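Type C neurotoxin (Clostridium botulinum, PDB 3PME) probably binds gangliosides and membrane lipids at nerve terminals, serving as the receptor-binding domain of a C/D mosaic botulinum neurotoxin. Local coordinates at residues N68-K79 and T137-N148. Residues are numbered along the deposited sequence; the frame is centred on the assembly and turned at random.
Sequences NSSVSFWIKISK and TNKWFFVTITNN
Ser69, Val71, Phe73 and Ile75 form antiparallel hydrogen-bonded pairs with Asn147, Ile145, Val143 and Phe141, the two strand axes running at 172° and approaching to 4.6 Å. Past this ladder the backbones separate enough to admit a water, which accepts from Ile77 N and donates to Lys139 O.

On the face carrying Trp74 and Phe142, Phe142 CB sits 3.6 Å above the indole, over the centre of its six-membered ring. The phenyl plane makes 40° with that of the indole's five-membered ring, an oblique pairing; Gln217, on the helix 207-218, takes the indole N-H. Neighbouring Trp140 lies under the extended chain of Lys76, whose CD is 3.6 Å from the centroid of the five-membered ring. A bend at the last torsion of that lysine (chi4 -73°) brings NZ to Asn138 OD1 at 2.9 Å, from above the amide plane, while Asp409 supplies a salt bridge.

Both strands belong to the concanavalin-like N-terminal half of the receptor-binding domain, where 68-77 runs between 141-148 and 193-201. On the other face, which meets strand 108-114 of a second sheet, Val143 CB rests over one face of the Phe73 ring, displaced toward its rim, and Ile75 CG2 lies 3.5 Å from Phe141 CZ. Where 68-77 begins and 141-148 ends, Asn147 ND2 donates to Ser69 OG at 3.1 Å.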
loop_
_atom_site.group_PDB
_atom_site.type_symbol
_atom_site.label_atom_id
_atom_site.label_comp_id
_atom_site.label_asym_id
_atom_site.label_seq_id
_atom_site.Cartn_x
_atom_site.Cartn_y
_atom_site.Cartn_z
ATOM N N ASN A 68 6.859 28.051 10.627
ATOM C CA ASN A 68 6.487 27.133 9.556
ATOM C C ASN A 68 7.106 25.753 9.721
ATOM O O ASN A 68 8.258 25.619 10.132
ATOM C CB ASN A 68 6.830 27.718 8.179
ATOM C CG ASN A 68 8.213 28.355 8.126
ATOM O OD1 ASN A 68 9.200 27.792 8.604
ATOM N ND2 ASN A 68 8.284 29.549 7.534
ATOM N N SER A 69 6.336 24.716 9.398
ATOM C CA SER A 69 6.830 23.357 9.555
ATOM C C SER A 69 6.098 22.430 8.610
ATOM O O SER A 69 5.058 22.785 8.054
ATOM C CB SER A 69 6.576 22.865 10.976
ATOM O OG SER A 69 5.181 22.704 11.177
ATOM N N SER A 70 6.649 21.233 8.449
ATOM C CA SER A 70 5.957 20.158 7.757
ATOM C C SER A 70 6.159 18.871 8.539
ATOM O O SER A 70 7.202 18.659 9.159
ATOM C CB SER A 70 6.472 19.989 6.329
ATOM O OG SER A 70 6.393 21.218 5.606
ATOM N N VAL A 71 5.153 18.011 8.505
ATOM C CA VAL A 71 5.258 16.712 9.129
ATOM C C VAL A 71 4.910 15.701 8.045
ATOM O O VAL A 71 3.898 15.865 7.370
ATOM C CB VAL A 71 4.268 16.583 10.294
ATOM C CG1 VAL A 71 4.348 15.192 10.874
ATOM C CG2 VAL A 71 4.542 17.668 11.370
ATOM N N SER A 72 5.740 14.683 7.845
ATOM C CA SER A 72 5.415 13.658 6.860
ATOM C C SER A 72 5.617 12.262 7.432
ATOM O O SER A 72 6.473 12.050 8.276
ATOM C CB SER A 72 6.234 13.835 5.583
ATOM O OG SER A 72 7.601 13.513 5.794
ATOM N N PHE A 73 4.805 11.314 6.976
ATOM C CA PHE A 73 4.925 9.918 7.404
ATOM C C PHE A 73 3.945 9.114 6.586
ATOM O O PHE A 73 3.037 9.683 5.984
ATOM C CB PHE A 73 4.568 9.760 8.888
ATOM C CG PHE A 73 3.195 10.282 9.250
ATOM C CD1 PHE A 73 3.021 11.619 9.591
ATOM C CD2 PHE A 73 2.089 9.445 9.264
ATOM C CE1 PHE A 73 1.770 12.115 9.920
ATOM C CE2 PHE A 73 0.826 9.926 9.597
ATOM C CZ PHE A 73 0.661 11.281 9.925
ATOM N N TRP A 74 4.118 7.792 6.560
ATOM C CA TRP A 74 3.106 6.917 5.979
ATOM C C TRP A 74 2.376 6.240 7.120
ATOM O O TRP A 74 2.950 6.002 8.182
ATOM C CB TRP A 74 3.743 5.833 5.096
ATOM C CG TRP A 74 4.568 6.363 3.982
ATOM C CD1 TRP A 74 5.726 7.081 4.085
ATOM C CD2 TRP A 74 4.310 6.212 2.583
ATOM N NE1 TRP A 74 6.201 7.383 2.839
ATOM C CE2 TRP A 74 5.348 6.869 1.896
ATOM C CE3 TRP A 74 3.303 5.577 1.844
ATOM C CZ2 TRP A 74 5.404 6.920 0.503
ATOM C CZ3 TRP A 74 3.362 5.621 0.459
ATOM C CH2 TRP A 74 4.406 6.287 -0.197
ATOM N N ILE A 75 1.116 5.892 6.898
ATOM C CA ILE A 75 0.338 5.208 7.914
ATOM C C ILE A 75 -0.515 4.106 7.262
ATOM O O ILE A 75 -0.891 4.204 6.088
ATOM C CB ILE A 75 -0.530 6.221 8.715
ATOM C CG1 ILE A 75 -1.118 5.585 9.983
ATOM C CG2 ILE A 75 -1.590 6.876 7.813
ATOM C CD1 ILE A 75 -1.628 6.625 10.995
ATOM N N LYS A 76 -0.792 3.068 8.045
ATOM C CA LYS A 76 -1.558 1.905 7.602
ATOM C C LYS A 76 -2.399 1.500 8.806
ATOM O O LYS A 76 -1.852 1.163 9.857
ATOM C CB LYS A 76 -0.606 0.776 7.196
ATOM C CG LYS A 76 -1.293 -0.528 6.837
ATOM C CD LYS A 76 -0.261 -1.516 6.299
ATOM C CE LYS A 76 -0.888 -2.883 5.978
ATOM N NZ LYS A 76 -1.203 -3.630 7.228
ATOM N N ILE A 77 -3.723 1.573 8.671
ATOM C CA ILE A 77 -4.635 1.415 9.802
ATOM C C ILE A 77 -5.520 0.177 9.595
ATOM O O ILE A 77 -6.209 0.067 8.594
ATOM C CB ILE A 77 -5.493 2.682 10.014
ATOM C CG1 ILE A 77 -4.593 3.917 10.122
ATOM C CG2 ILE A 77 -6.334 2.560 11.274
ATOM C CD1 ILE A 77 -5.316 5.214 9.807
ATOM N N SER A 78 -5.480 -0.761 10.535
ATOM C CA SER A 78 -6.212 -2.013 10.370
ATOM C C SER A 78 -7.704 -1.809 10.131
ATOM O O SER A 78 -8.279 -0.780 10.492
ATOM C CB SER A 78 -5.986 -2.936 11.573
ATOM O OG SER A 78 -6.770 -2.539 12.690
ATOM N N LYS A 79 -8.328 -2.797 9.507
ATOM C CA LYS A 79 -9.763 -2.748 9.268
ATOM C C LYS A 79 -10.558 -2.577 10.561
ATOM O O LYS A 79 -11.472 -1.752 10.626
ATOM C CB LYS A 79 -10.224 -4.006 8.523
ATOM C CG LYS A 79 -11.739 -4.114 8.397
ATOM C CD LYS A 79 -12.174 -5.346 7.586
ATOM C CE LYS A 79 -11.677 -6.636 8.205
ATOM N NZ LYS A 79 -12.225 -7.846 7.514
ATOM N N THR A 137 -8.527 1.695 3.713
ATOM C CA THR A 137 -8.536 0.842 4.896
ATOM C C THR A 137 -7.427 -0.217 4.798
ATOM O O THR A 137 -7.369 -0.972 3.830
ATOM C CB THR A 137 -9.901 0.155 5.092
ATOM O OG1 THR A 137 -10.920 1.151 5.261
ATOM C CG2 THR A 137 -9.861 -0.714 6.338
ATOM N N ASN A 138 -6.560 -0.249 5.813
ATOM C CA ASN A 138 -5.403 -1.142 5.893
ATOM C C ASN A 138 -4.403 -1.027 4.747
ATOM O O ASN A 138 -3.636 -1.966 4.487
ATOM C CB ASN A 138 -5.827 -2.612 6.055
ATOM C CG ASN A 138 -4.701 -3.476 6.588
ATOM O OD1 ASN A 138 -4.002 -3.078 7.526
ATOM N ND2 ASN A 138 -4.536 -4.675 6.014
ATOM N N LYS A 139 -4.401 0.114 4.063
ATOM C CA LYS A 139 -3.445 0.361 2.993
ATOM C C LYS A 139 -2.489 1.451 3.441
ATOM O O LYS A 139 -2.902 2.404 4.095
ATOM C CB LYS A 139 -4.153 0.811 1.708
ATOM C CG LYS A 139 -5.080 -0.234 1.141
ATOM C CD LYS A 139 -5.701 0.217 -0.158
ATOM C CE LYS A 139 -6.694 -0.832 -0.652
ATOM N NZ LYS A 139 -7.560 -0.282 -1.728
ATOM N N TRP A 140 -1.211 1.299 3.129
ATOM C CA TRP A 140 -0.266 2.386 3.395
ATOM C C TRP A 140 -0.645 3.606 2.571
ATOM O O TRP A 140 -0.799 3.501 1.358
ATOM C CB TRP A 140 1.131 1.985 2.959
ATOM C CG TRP A 140 1.810 0.948 3.811
ATOM C CD1 TRP A 140 1.938 -0.388 3.545
ATOM C CD2 TRP A 140 2.487 1.176 5.048
ATOM N NE1 TRP A 140 2.657 -1.002 4.546
ATOM C CE2 TRP A 140 3.018 -0.060 5.473
ATOM C CE3 TRP A 140 2.712 2.314 5.833
ATOM C CZ2 TRP A 140 3.736 -0.197 6.663
ATOM C CZ3 TRP A 140 3.438 2.179 7.001
ATOM C CH2 TRP A 140 3.939 0.936 7.405
ATOM N N PHE A 141 -0.775 4.762 3.220
ATOM C CA PHE A 141 -0.857 6.018 2.470
ATOM C C PHE A 141 0.067 7.064 3.077
ATOM O O PHE A 141 0.402 6.991 4.259
ATOM C CB PHE A 141 -2.301 6.521 2.292
ATOM C CG PHE A 141 -3.034 6.811 3.575
ATOM C CD1 PHE A 141 -3.725 5.810 4.243
ATOM C CD2 PHE A 141 -3.118 8.114 4.073
ATOM C CE1 PHE A 141 -4.434 6.079 5.407
ATOM C CE2 PHE A 141 -3.834 8.401 5.233
ATOM C CZ PHE A 141 -4.498 7.385 5.904
ATOM N N PHE A 142 0.512 7.988 2.235
ATOM C CA PHE A 142 1.499 9.003 2.615
ATOM C C PHE A 142 0.801 10.294 3.050
ATOM O O PHE A 142 -0.005 10.875 2.307
ATOM C CB PHE A 142 2.442 9.263 1.441
ATOM C CG PHE A 142 3.499 10.297 1.725
ATOM C CD1 PHE A 142 4.371 10.139 2.794
ATOM C CD2 PHE A 142 3.625 11.413 0.907
ATOM C CE1 PHE A 142 5.356 11.090 3.057
ATOM C CE2 PHE A 142 4.605 12.360 1.157
ATOM C CZ PHE A 142 5.472 12.199 2.232
ATOM N N VAL A 143 1.117 10.727 4.261
ATOM C CA VAL A 143 0.519 11.934 4.828
ATOM C C VAL A 143 1.558 13.037 4.890
ATOM O O VAL A 143 2.729 12.795 5.218
ATOM C CB VAL A 143 -0.017 11.671 6.254
ATOM C CG1 VAL A 143 -0.548 12.964 6.903
ATOM C CG2 VAL A 143 -1.097 10.587 6.225
ATOM N N THR A 144 1.139 14.257 4.573
ATOM C CA THR A 144 2.010 15.405 4.796
ATOM C C THR A 144 1.156 16.554 5.277
ATOM O O THR A 144 0.147 16.902 4.647
ATOM C CB THR A 144 2.765 15.854 3.541
ATOM O OG1 THR A 144 3.334 14.719 2.879
ATOM C CG2 THR A 144 3.883 16.821 3.936
ATOM N N ILE A 145 1.555 17.116 6.408
ATOM C CA ILE A 145 0.894 18.295 6.955
ATOM C C ILE A 145 1.866 19.460 6.862
ATOM O O ILE A 145 2.989 19.348 7.347
ATOM C CB ILE A 145 0.557 18.119 8.445
ATOM C CG1 ILE A 145 -0.173 16.801 8.713
ATOM C CG2 ILE A 145 -0.263 19.319 8.949
ATOM C CD1 ILE A 145 -1.488 16.732 8.078
ATOM N N THR A 146 1.451 20.568 6.242
ATOM C CA THR A 146 2.262 21.791 6.318
ATOM C C THR A 146 1.547 22.798 7.216
ATOM O O THR A 146 0.311 22.853 7.254
ATOM C CB THR A 146 2.579 22.410 4.929
ATOM O OG1 THR A 146 1.370 22.881 4.310
ATOM C CG2 THR A 146 3.254 21.389 4.008
ATOM N N ASN A 147 2.335 23.567 7.960
ATOM C CA ASN A 147 1.786 24.546 8.893
ATOM C C ASN A 147 2.475 25.873 8.690
ATOM O O ASN A 147 3.691 25.938 8.642
ATOM C CB ASN A 147 2.021 24.103 10.339
ATOM C CG ASN A 147 1.411 22.748 10.650
ATOM O OD1 ASN A 147 0.210 22.631 10.881
ATOM N ND2 ASN A 147 2.247 21.718 10.675
ATOM N N ASN A 148 1.694 26.937 8.567
ATOM C CA ASN A 148 2.280 28.265 8.547
ATOM C C ASN A 148 1.447 29.216 9.390
ATOM O O ASN A 148 0.266 29.445 9.123
ATOM C CB ASN A 148 2.448 28.789 7.117
ATOM C CG ASN A 148 3.436 29.933 7.036
ATOM O OD1 ASN A 148 3.361 30.889 7.810
ATOM N ND2 ASN A 148 4.377 29.841 6.103
HETATM O O HOH W 1 -4.665 2.656 6.178
#